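Local coordinates for protein ribonucleoside-diphosphate reductase subunit beta (Bacillus halodurans C-125, PDB 2RCC) that probably forms the iron-binding small subunit of a class I ribonucleotide reductase, which makes deoxyribonucleotides from ribonucleotides for DNA synthesis, at residues A[53-58]-A[122-128]. Where two conformers were deposited one is given. Residues are numbered along the deposited sequence.
Sequences WTPFEI and HNQSYSY
Residues 53-58 run extended through Trp53 and Thr54, then tighten into a 3-10 turn at Pro55-Glu57, with a hydrogen bond from Ile58 N to Pro55 O (3.0 Å), against one side of helical residues 122-128; Pro55 faces Ser125, their CA atoms 5.4 Å apart. An ST turn (Phe56 N to Thr54 OG1, 3.3 Å) and a hydrogen bond from Thr54 N to Glu57 OE1 (3.1 Å) shape the bend; Trp53 (chi1 p) and Phe56 (chi1 m) bring their rings to the helix. His122, chi1 m, belongs by similarity to the first iron site; its CD2 lies 3.7 Å from Trp53 CZ2, the rings rim to rim with planes at 14°. Trp53 NE1 and His122 NE2 share Asp219 OD2, consistent with the Trp-Asp-His triad of class I small subunits. Gln124 OE1, hydrogen-bonded to Tyr45 of the second subunit, lies 3.2 Å from Pro55 CG, and Gln124 NE2 3.2 Å from Phe56 CZ. Ser125 OG, hydrogen-bonded to Val121 O, packs 3.3 Å from both Trp53 CH2 and Pro55 CG. Tyr126, by similarity the active-site tyrosine, packs instead on helix 72-87. Tyr128, chi1 t, reaches across: Pro55 CB makes a CH-pi contact over its ring face, 4.0 Å from the centroid; its edge meets the Phe56 face in an offset edge-to-face pair (centroids 5.6 Å, planes 83°); its OH donates to Ile58 O at 2.7 Å. The contact binds the connection between helices 41-50 and 61-66 to helix 106-133 of the ferritin-like fold, beside Met212 of helix 207-237 and Tyr42 and Leu49 of the second subunit.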
loop_
_atom_site.group_PDB
_atom_site.type_symbol
_atom_site.label_atom_id
_atom_site.label_comp_id
_atom_site.label_asym_id
_atom_site.label_seq_id
_atom_site.Cartn_x
_atom_site.Cartn_y
_atom_site.Cartn_z
ATOM N N TRP A 53 -9.984 4.801 8.293
ATOM C CA TRP A 53 -11.430 4.954 8.148
ATOM C C TRP A 53 -11.855 4.222 6.879
ATOM O O TRP A 53 -11.035 3.971 6.008
ATOM C CB TRP A 53 -11.857 6.456 8.071
ATOM C CG TRP A 53 -11.358 7.157 6.863
ATOM C CD1 TRP A 53 -10.140 7.745 6.725
ATOM C CD2 TRP A 53 -12.009 7.293 5.583
ATOM N NE1 TRP A 53 -9.990 8.230 5.459
ATOM C CE2 TRP A 53 -11.116 7.976 4.736
ATOM C CE3 TRP A 53 -13.259 6.917 5.076
ATOM C CZ2 TRP A 53 -11.433 8.306 3.440
ATOM C CZ3 TRP A 53 -13.574 7.261 3.756
ATOM C CH2 TRP A 53 -12.649 7.915 2.958
ATOM N N THR A 54 -13.121 3.841 6.795
ATOM C CA THR A 54 -13.650 3.289 5.559
ATOM C C THR A 54 -15.017 3.909 5.347
ATOM O O THR A 54 -15.662 4.336 6.292
ATOM C CB THR A 54 -13.789 1.711 5.512
ATOM O OG1 THR A 54 -14.966 1.297 6.197
ATOM C CG2 THR A 54 -12.528 1.030 6.043
ATOM N N PRO A 55 -15.472 3.956 4.107
ATOM C CA PRO A 55 -16.820 4.533 3.915
ATOM C C PRO A 55 -17.969 3.746 4.545
ATOM O O PRO A 55 -19.023 4.304 4.762
ATOM C CB PRO A 55 -16.948 4.585 2.395
ATOM C CG PRO A 55 -16.011 3.556 1.906
ATOM C CD PRO A 55 -14.853 3.563 2.832
ATOM N N PHE A 56 -17.743 2.486 4.909
ATOM C CA PHE A 56 -18.769 1.658 5.485
ATOM C C PHE A 56 -19.186 2.058 6.895
ATOM O O PHE A 56 -20.208 1.590 7.358
ATOM C CB PHE A 56 -18.362 0.163 5.423
ATOM C CG PHE A 56 -18.100 -0.312 4.019
ATOM C CD1 PHE A 56 -19.146 -0.548 3.150
ATOM C CD2 PHE A 56 -16.801 -0.452 3.541
ATOM C CE1 PHE A 56 -18.914 -0.961 1.825
ATOM C CE2 PHE A 56 -16.563 -0.863 2.229
ATOM C CZ PHE A 56 -17.633 -1.123 1.371
ATOM N N GLU A 57 -18.411 2.900 7.563
ATOM C CA GLU A 57 -18.743 3.413 8.870
ATOM C C GLU A 57 -19.667 4.660 8.757
ATOM O O GLU A 57 -20.165 5.128 9.767
ATOM C CB GLU A 57 -17.435 3.761 9.639
ATOM C CG GLU A 57 -16.754 5.122 9.288
ATOM C CD GLU A 57 -15.290 5.269 9.796
ATOM O OE1 GLU A 57 -14.437 4.345 9.611
ATOM O OE2 GLU A 57 -14.993 6.350 10.358
ATOM N N ILE A 58 -19.903 5.167 7.538
ATOM C CA ILE A 58 -20.702 6.384 7.304
ATOM C C ILE A 58 -22.073 6.046 6.702
ATOM O O ILE A 58 -22.170 5.466 5.615
ATOM C CB ILE A 58 -19.910 7.348 6.421
ATOM C CG1 ILE A 58 -18.706 7.862 7.230
ATOM C CG2 ILE A 58 -20.797 8.512 5.955
ATOM C CD1 ILE A 58 -17.729 8.618 6.437
ATOM N N HIS A 122 -10.316 5.946 -1.177
ATOM C CA HIS A 122 -10.899 7.229 -1.617
ATOM C C HIS A 122 -11.772 7.003 -2.852
ATOM O O HIS A 122 -12.915 7.442 -2.887
ATOM C CB HIS A 122 -9.851 8.315 -1.919
ATOM C CG HIS A 122 -8.989 8.685 -0.741
ATOM N ND1 HIS A 122 -7.857 9.463 -0.852
ATOM C CD2 HIS A 122 -9.083 8.339 0.566
ATOM C CE1 HIS A 122 -7.309 9.612 0.343
ATOM N NE2 HIS A 122 -8.045 8.953 1.225
ATOM N N ASN A 123 -11.255 6.300 -3.841
ATOM C CA ASN A 123 -12.041 6.041 -5.048
ATOM C C ASN A 123 -13.335 5.255 -4.781
ATOM O O ASN A 123 -14.409 5.595 -5.313
ATOM C CB ASN A 123 -11.209 5.359 -6.123
ATOM C CG ASN A 123 -11.957 5.271 -7.454
ATOM O OD1 ASN A 123 -12.231 6.292 -8.120
ATOM N ND2 ASN A 123 -12.319 4.058 -7.830
ATOM N N GLN A 124 -13.255 4.240 -3.937
ATOM C CA GLN A 124 -14.448 3.477 -3.558
ATOM C C GLN A 124 -15.481 4.323 -2.754
ATOM O O GLN A 124 -16.697 4.084 -2.852
ATOM C CB GLN A 124 -14.031 2.193 -2.825
ATOM C CG GLN A 124 -15.186 1.311 -2.360
ATOM C CD GLN A 124 -15.451 1.399 -0.884
ATOM O OE1 GLN A 124 -14.519 1.502 -0.065
ATOM N NE2 GLN A 124 -16.716 1.249 -0.515
ATOM N N SER A 125 -14.987 5.263 -1.950
ATOM C CA SER A 125 -15.828 6.163 -1.180
ATOM C C SER A 125 -16.618 7.092 -2.109
ATOM O O SER A 125 -17.762 7.421 -1.835
ATOM C CB SER A 125 -14.979 6.974 -0.187
ATOM O OG SER A 125 -14.253 6.127 0.688
ATOM N N TYR A 126 -16.002 7.534 -3.215
ATOM C CA TYR A 126 -16.730 8.377 -4.163
ATOM C C TYR A 126 -17.890 7.580 -4.807
ATOM O O TYR A 126 -19.013 8.079 -4.910
ATOM C CB TYR A 126 -15.843 8.955 -5.258
ATOM C CG TYR A 126 -14.773 9.901 -4.779
ATOM C CD1 TYR A 126 -15.066 10.974 -3.965
ATOM C CD2 TYR A 126 -13.449 9.722 -5.164
ATOM C CE1 TYR A 126 -14.042 11.823 -3.491
ATOM C CE2 TYR A 126 -12.446 10.561 -4.732
ATOM C CZ TYR A 126 -12.739 11.618 -3.910
ATOM O OH TYR A 126 -11.717 12.447 -3.507
ATOM N N SER A 127 -17.617 6.360 -5.222
ATOM C CA SER A 127 -18.660 5.464 -5.735
ATOM C C SER A 127 -19.745 5.201 -4.738
ATOM O O SER A 127 -20.894 5.116 -5.098
ATOM C CB SER A 127 -18.083 4.108 -6.164
ATOM O OG SER A 127 -17.217 4.318 -7.256
ATOM N N TYR A 128 -19.356 4.982 -3.496
ATOM C CA TYR A 128 -20.287 4.737 -2.390
ATOM C C TYR A 128 -21.297 5.896 -2.185
ATOM O O TYR A 128 -22.493 5.661 -1.942
ATOM C CB TYR A 128 -19.445 4.482 -1.135
ATOM C CG TYR A 128 -20.157 4.193 0.158
ATOM C CD1 TYR A 128 -20.355 2.871 0.601
ATOM C CD2 TYR A 128 -20.536 5.228 0.999
ATOM C CE1 TYR A 128 -20.979 2.611 1.826
ATOM C CE2 TYR A 128 -21.174 4.985 2.217
ATOM C CZ TYR A 128 -21.384 3.683 2.633
ATOM O OH TYR A 128 -21.982 3.451 3.868
#